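Local coordinates for putative polyprenyl synthetase (Streptomyces coelicolor, PDB 3NF2), which is a polyprenyl synthetase of the FPP/GGPP synthase family, which probably builds trans-prenyl chains from isopentenyl diphosphate and allylic diphosphates with the help of magnesium, at the interface of chains A and B. Coordinates in Å, arbitrary orientation; residue numbers count along the deposited sequence, not the author numbering. Chains: chain A/B, Putative polyprenyl synthetase.

Contact 1: the interface of chains A and B. Residues chain A 89, 126, 152-153, 156; chain B 123-124, 127.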
ATOM      1  N   PHE A  89       2.994   1.364   8.202  1.00 38.61           N
ATOM      2  CA  PHE A  89       1.975   1.261   7.149  1.00 36.17           C
ATOM      3  C   PHE A  89       0.914   0.266   7.571  1.00 39.03           C
ATOM      4  O   PHE A  89      -0.284   0.513   7.430  1.00 46.40           O
ATOM      5  CB  PHE A  89       2.645   0.858   5.812  1.00 39.89           C
ATOM      6  CG  PHE A  89       1.920  -0.233   5.028  1.00 35.86           C
ATOM      7  CD1 PHE A  89       2.420  -1.534   5.003  1.00 37.26           C
ATOM      8  CD2 PHE A  89       0.777   0.053   4.274  1.00 38.47           C
ATOM      9  CE1 PHE A  89       1.778  -2.551   4.273  1.00 45.04           C
ATOM     10  CE2 PHE A  89       0.129  -0.952   3.533  1.00 36.71           C
ATOM     11  CZ  PHE A  89       0.627  -2.257   3.539  1.00 44.37           C
ATOM     12  N   PHE A 126       4.588   2.645   2.794  1.00 42.33           N
ATOM     13  CA  PHE A 126       4.856   1.378   2.130  1.00 40.41           C
ATOM     14  C   PHE A 126       5.644   1.587   0.828  1.00 41.52           C
ATOM     15  O   PHE A 126       6.569   0.824   0.528  1.00 45.28           O
ATOM     16  CB  PHE A 126       3.551   0.595   1.900  1.00 43.42           C
ATOM     17  CG  PHE A 126       3.748  -0.787   1.303  1.00 47.56           C
ATOM     18  CD1 PHE A 126       4.876  -1.562   1.588  1.00 44.94           C
ATOM     19  CD2 PHE A 126       2.771  -1.334   0.492  1.00 70.40           C
ATOM     20  CE1 PHE A 126       5.042  -2.831   1.023  1.00 46.78           C
ATOM     21  CE2 PHE A 126       2.928  -2.604  -0.076  1.00 73.35           C
ATOM     22  CZ  PHE A 126       4.069  -3.349   0.193  1.00 57.14           C
ATOM     23  N   SER A 152       5.599  -8.345   3.672  1.00 48.22           N
ATOM     24  CA  SER A 152       4.508  -7.393   3.556  1.00 46.93           C
ATOM     25  C   SER A 152       3.263  -8.090   3.036  1.00 40.59           C
ATOM     26  O   SER A 152       2.172  -7.824   3.527  1.00 45.78           O
ATOM     27  CB  SER A 152       4.898  -6.224   2.656  1.00 47.65           C
ATOM     28  OG  SER A 152       5.059  -6.677   1.327  1.00 60.23           O
ATOM     29  N   ARG A 153       3.433  -8.997   2.071  1.00 42.50           N
ATOM     30  CA  ARG A 153       2.314  -9.804   1.546  1.00 39.62           C
ATOM     31  C   ARG A 153       1.747 -10.657   2.670  1.00 42.59           C
ATOM     32  O   ARG A 153       0.526 -10.867   2.767  1.00 41.54           O
ATOM     33  CB  ARG A 153       2.744 -10.709   0.380  1.00 40.77           C
ATOM     34  CG  ARG A 153       3.282  -9.972  -0.856  1.00 45.12           C
ATOM     35  CD  ARG A 153       2.812 -10.541  -2.197  1.00 47.55           C
ATOM     36  NE  ARG A 153       2.862 -12.001  -2.265  1.00 72.66           N
ATOM     37  CZ  ARG A 153       1.827 -12.782  -2.583  1.00 78.83           C
ATOM     38  NH1 ARG A 153       0.644 -12.254  -2.875  1.00 73.85           N
ATOM     39  NH2 ARG A 153       1.981 -14.101  -2.618  1.00 79.42           N
ATOM     40  N   ILE A 156      -0.358  -8.577   5.176  1.00 43.45           N
ATOM     41  CA  ILE A 156      -1.650  -8.356   4.520  1.00 41.08           C
ATOM     42  C   ILE A 156      -2.512  -9.620   4.659  1.00 40.02           C
ATOM     43  O   ILE A 156      -3.695  -9.524   5.029  1.00 38.70           O
ATOM     44  CB  ILE A 156      -1.470  -7.918   3.035  1.00 43.74           C
ATOM     45  CG1 ILE A 156      -0.840  -6.523   2.960  1.00 30.77           C
ATOM     46  CG2 ILE A 156      -2.792  -7.915   2.303  1.00 39.30           C
ATOM     47  CD1 ILE A 156      -0.052  -6.281   1.679  1.00 30.60           C
TER
ATOM     48  N   ASP B 123      -3.979  -2.805  -0.740  1.00 34.05           N
ATOM     49  CA  ASP B 123      -2.627  -3.131  -0.255  1.00 36.96           C
ATOM     50  C   ASP B 123      -2.060  -4.411  -0.872  1.00 34.49           C
ATOM     51  O   ASP B 123      -0.868  -4.495  -1.158  1.00 37.80           O
ATOM     52  CB  ASP B 123      -2.611  -3.289   1.268  1.00 32.84           C
ATOM     53  CG  ASP B 123      -2.810  -1.983   1.991  1.00 40.63           C
ATOM     54  OD1 ASP B 123      -2.603  -0.919   1.378  1.00 48.10           O
ATOM     55  OD2 ASP B 123      -3.170  -2.014   3.185  1.00 49.26           O
ATOM     56  N   ALA B 124      -2.923  -5.411  -1.035  1.00 33.25           N
ATOM     57  CA  ALA B 124      -2.516  -6.707  -1.517  1.00 38.52           C
ATOM     58  C   ALA B 124      -2.068  -6.624  -2.967  1.00 38.31           C
ATOM     59  O   ALA B 124      -1.096  -7.261  -3.339  1.00 40.02           O
ATOM     60  CB  ALA B 124      -3.645  -7.701  -1.367  1.00 37.39           C
ATOM     61  N   ALA B 127       1.388  -4.876  -3.055  1.00 37.90           N
ATOM     62  CA  ALA B 127       2.444  -5.823  -2.684  1.00 42.09           C
ATOM     63  C   ALA B 127       2.671  -6.899  -3.766  1.00 45.02           C
ATOM     64  O   ALA B 127       3.814  -7.303  -4.017  1.00 41.18           O
ATOM     65  CB  ALA B 127       2.158  -6.455  -1.340  1.00 32.74           C
TER
HETATM   66  O   HOH W   1      -0.382  -9.563  -2.004  1.00 45.25           O

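Contact 2: the interface of chains A and B. Residues chain A 27-29, 31, 120, 124; chain B 153, 156-157, 160.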
ATOM      1  N   LEU A  27       8.182  13.742   2.824  1.00 52.93           N
ATOM      2  CA  LEU A  27       6.913  13.444   2.149  1.00 51.68           C
ATOM      3  C   LEU A  27       6.123  14.715   1.834  1.00 49.60           C
ATOM      4  O   LEU A  27       6.111  15.666   2.613  1.00 50.42           O
ATOM      5  CB  LEU A  27       6.041  12.524   3.008  1.00 50.70           C
ATOM      6  CG  LEU A  27       6.410  11.087   3.375  1.00 47.90           C
ATOM      7  CD1 LEU A  27       5.432  10.619   4.452  1.00 48.78           C
ATOM      8  CD2 LEU A  27       6.357  10.151   2.184  1.00 38.80           C
ATOM      9  N   ALA A  28       5.444  14.708   0.696  1.00 53.38           N
ATOM     10  CA  ALA A  28       4.647  15.847   0.255  1.00 53.93           C
ATOM     11  C   ALA A  28       3.519  16.157   1.260  1.00 51.96           C
ATOM     12  O   ALA A  28       2.873  15.237   1.759  1.00 45.88           O
ATOM     13  CB  ALA A  28       4.080  15.571  -1.134  1.00 43.06           C
ATOM     14  N   PRO A  29       3.318  17.450   1.595  1.00 56.31           N
ATOM     15  CA  PRO A  29       2.218  17.897   2.476  1.00 56.97           C
ATOM     16  C   PRO A  29       0.830  17.428   2.011  1.00 59.72           C
ATOM     17  O   PRO A  29       0.558  17.444   0.810  1.00 65.49           O
ATOM     18  CB  PRO A  29       2.320  19.418   2.389  1.00 59.16           C
ATOM     19  CG  PRO A  29       3.799  19.656   2.225  1.00 58.00           C
ATOM     20  CD  PRO A  29       4.264  18.547   1.306  1.00 54.17           C
ATOM     21  N   MET A  31       1.178  14.826   4.122  1.00 52.32           N
ATOM     22  CA  MET A  31       1.633  13.490   4.537  1.00 46.21           C
ATOM     23  C   MET A  31       2.785  13.509   5.538  1.00 45.81           C
ATOM     24  O   MET A  31       2.858  12.642   6.395  1.00 46.62           O
ATOM     25  CB  MET A  31       1.984  12.610   3.331  1.00 46.51           C
ATOM     26  CG  MET A  31       0.872  12.509   2.284  1.00 33.24           C
ATOM     27  SD  MET A  31       1.131  11.183   1.097  1.00 30.06           S
ATOM     28  CE  MET A  31       2.466  11.888   0.153  1.00 28.87           C
ATOM     29  N   LEU A 120      -3.790   7.150   2.890  1.00 40.03           N
ATOM     30  CA  LEU A 120      -2.811   7.809   2.038  1.00 36.39           C
ATOM     31  C   LEU A 120      -1.400   7.719   2.617  1.00 37.81           C
ATOM     32  O   LEU A 120      -0.472   7.247   1.954  1.00 36.77           O
ATOM     33  CB  LEU A 120      -3.216   9.265   1.881  1.00 33.28           C
ATOM     34  CG  LEU A 120      -2.415  10.187   0.972  1.00 41.94           C
ATOM     35  CD1 LEU A 120      -2.695   9.880  -0.489  1.00 32.21           C
ATOM     36  CD2 LEU A 120      -2.728  11.647   1.313  1.00 43.70           C
ATOM     37  N   ALA A 124       1.945   5.740   1.470  1.00 33.25           N
ATOM     38  CA  ALA A 124       3.152   6.493   1.234  1.00 38.52           C
ATOM     39  C   ALA A 124       4.329   5.863   1.959  1.00 38.31           C
ATOM     40  O   ALA A 124       5.419   5.807   1.412  1.00 40.02           O
ATOM     41  CB  ALA A 124       2.967   7.929   1.669  1.00 37.39           C
TER
ATOM     42  N   ARG B 153       5.009   6.157  -5.834  1.00 42.50           N
ATOM     43  CA  ARG B 153       5.192   7.279  -4.892  1.00 39.62           C
ATOM     44  C   ARG B 153       4.568   8.532  -5.484  1.00 42.59           C
ATOM     45  O   ARG B 153       3.970   9.355  -4.771  1.00 41.54           O
ATOM     46  CB  ARG B 153       6.673   7.541  -4.578  1.00 40.77           C
ATOM     47  CG  ARG B 153       7.418   6.372  -3.914  1.00 45.12           C
ATOM     48  CD  ARG B 153       8.374   6.777  -2.790  1.00 47.55           C
ATOM     49  NE  ARG B 153       9.196   7.945  -3.109  1.00 72.66           N
ATOM     50  CZ  ARG B 153       9.269   9.049  -2.363  1.00 78.83           C
ATOM     51  NH1 ARG B 153       8.577   9.152  -1.235  1.00 73.85           N
ATOM     52  NH2 ARG B 153      10.051  10.053  -2.745  1.00 79.42           N
ATOM     53  N   ILE B 156       0.694   8.464  -5.326  1.00 43.45           N
ATOM     54  CA  ILE B 156       0.349   8.794  -3.941  1.00 41.08           C
ATOM     55  C   ILE B 156       0.450  10.313  -3.740  1.00 40.02           C
ATOM     56  O   ILE B 156      -0.470  10.925  -3.172  1.00 38.70           O
ATOM     57  CB  ILE B 156       1.228   8.000  -2.927  1.00 43.74           C
ATOM     58  CG1 ILE B 156       0.894   6.505  -2.984  1.00 30.77           C
ATOM     59  CG2 ILE B 156       1.031   8.508  -1.518  1.00 39.30           C
ATOM     60  CD1 ILE B 156       2.053   5.608  -2.571  1.00 30.60           C
ATOM     61  N   ASP B 157       1.531  10.911  -4.260  1.00 36.25           N
ATOM     62  CA  ASP B 157       1.726  12.373  -4.254  1.00 38.20           C
ATOM     63  C   ASP B 157       0.580  13.095  -4.927  1.00 40.11           C
ATOM     64  O   ASP B 157       0.094  14.101  -4.408  1.00 40.32           O
ATOM     65  CB  ASP B 157       3.016  12.786  -4.967  1.00 43.65           C
ATOM     66  CG  ASP B 157       4.265  12.502  -4.154  1.00 51.64           C
ATOM     67  OD1 ASP B 157       5.374  12.657  -4.719  1.00 51.38           O
ATOM     68  OD2 ASP B 157       4.142  12.121  -2.969  1.00 47.16           O
ATOM     69  N   ALA B 160      -2.373  13.030  -2.751  1.00 36.62           N
ATOM     70  CA  ALA B 160      -2.158  14.002  -1.667  1.00 36.93           C
ATOM     71  C   ALA B 160      -2.471  15.414  -2.134  1.00 44.01           C
ATOM     72  O   ALA B 160      -3.128  16.184  -1.422  1.00 44.14           O
ATOM     73  CB  ALA B 160      -0.719  13.936  -1.129  1.00 32.96           C
TER
HETATM   74  O   HOH W   2       6.067   7.651  -0.530  1.00 45.25           O
HETATM   75  O   HOH W   3       5.687  12.148  -0.721  1.00 55.85           O

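Contact 1: the interface of chains A and B
B:Asp123, B:Ala124 and B:Ala127 lie on one stripe of helix 115-134, its backbone helical throughout, and this stripe packs against A:Phe89, A:Phe126 and A:Ile156 from three helices of chain A. The predominantly helical fold is that of the FPP/GGPP synthases, whose members commonly pair as dimers. B:Asp123 sends its carboxylate to the rim of the A:Phe89 ring, where CG of the acid lies in the ring plane, 3.5 Å from CE2. The two planes are turned 72° apart, and meeting the ring at its edge, where the C-H groups carry slight positive charge, probably suits an acid better than facing it would. Behind, CB of A:Phe126 covers one face of the A:Phe89 ring near its rim and helps to keep that ring in place. A:Ile156 fills the middle with two branches: CD1 is 3.7 Å from CB of B:Ala127, while CG2, anti to the backbone N, reaches CB of B:Ala124 at 3.8 Å. Alanines suit these positions because their short side chains let the helices approach closely. CG of A:Arg153 flanks B:Ala127, its CB 3.7 Å away. Bends at chi2 (-139°) and chi3 (-44°) direct the guanidinium group of A:Arg153 to the margin, where NH1 donates to a water 3.0 Å away; that water is 2.8 Å from the carbonyl O of B:Ala124.

Contact 2: the interface of chains A and B
A:Met31 SD and B:Ile156 CG2 meet at 3.7 Å in the apolar centre, their side chains crossing at about a right angle, with the methyl group of A:Ala124 beside them. The unbranched, flexible thioether suits A:Met31, since it can follow the surface of the partner helix: SD and CE both lie 4.0 Å from CB of B:Ala160. A:Leu120 rests both tips of its fork on the same helix, CD1 near the backbone O of B:Ile156 and CD2 3.8 Å from CA of B:Ala160. With only a methyl group, B:Ala160 lets leucine and methionine come close to its backbone. Farther out, the bend of A:Met31 at chi3 (-72°) carries CE to 3.6 Å from OD2 of B:Asp157, where hydrocarbon gives way to carboxylate. CB of A:Ala28 approaches the same OD2 at 3.9 Å. That oxygen has a polar partner as well: a water 2.7 Å from OD2 accepts a nearly straight hydrogen bond (170° at H) from the backbone N of A:Ala28. At the rim, the long B:Arg153 crosses A:Leu27 at about a right angle, its NH1 4.2 Å from the leucine CD2, and reaches a second water. In the fold, the segment 27-29 leading into helix 31-38, together with helix 115-134 of chain A, is laid against helix 139-165 of chain B.

The C-alpha centres of contact 1 and contact 2 are about 17 Å apart, and both pair helix 115-134 of one chain with helix 139-165 of the other, with the chain roles exchanged. Positions 124, 153 and 156 recur in both because the same pairing, Ile156 on Ala124 with Arg153 bridged by water to Ala124, appears in each. Contact 1 extends this shared pairing toward helix 77-98, whereas contact 2 extends it toward the segment at 27-29 and helix 31-38. Each chain therefore presents both surfaces, and the symmetric copies would jointly fix the relative orientation of the subunits in a dimer that is probably the biological one.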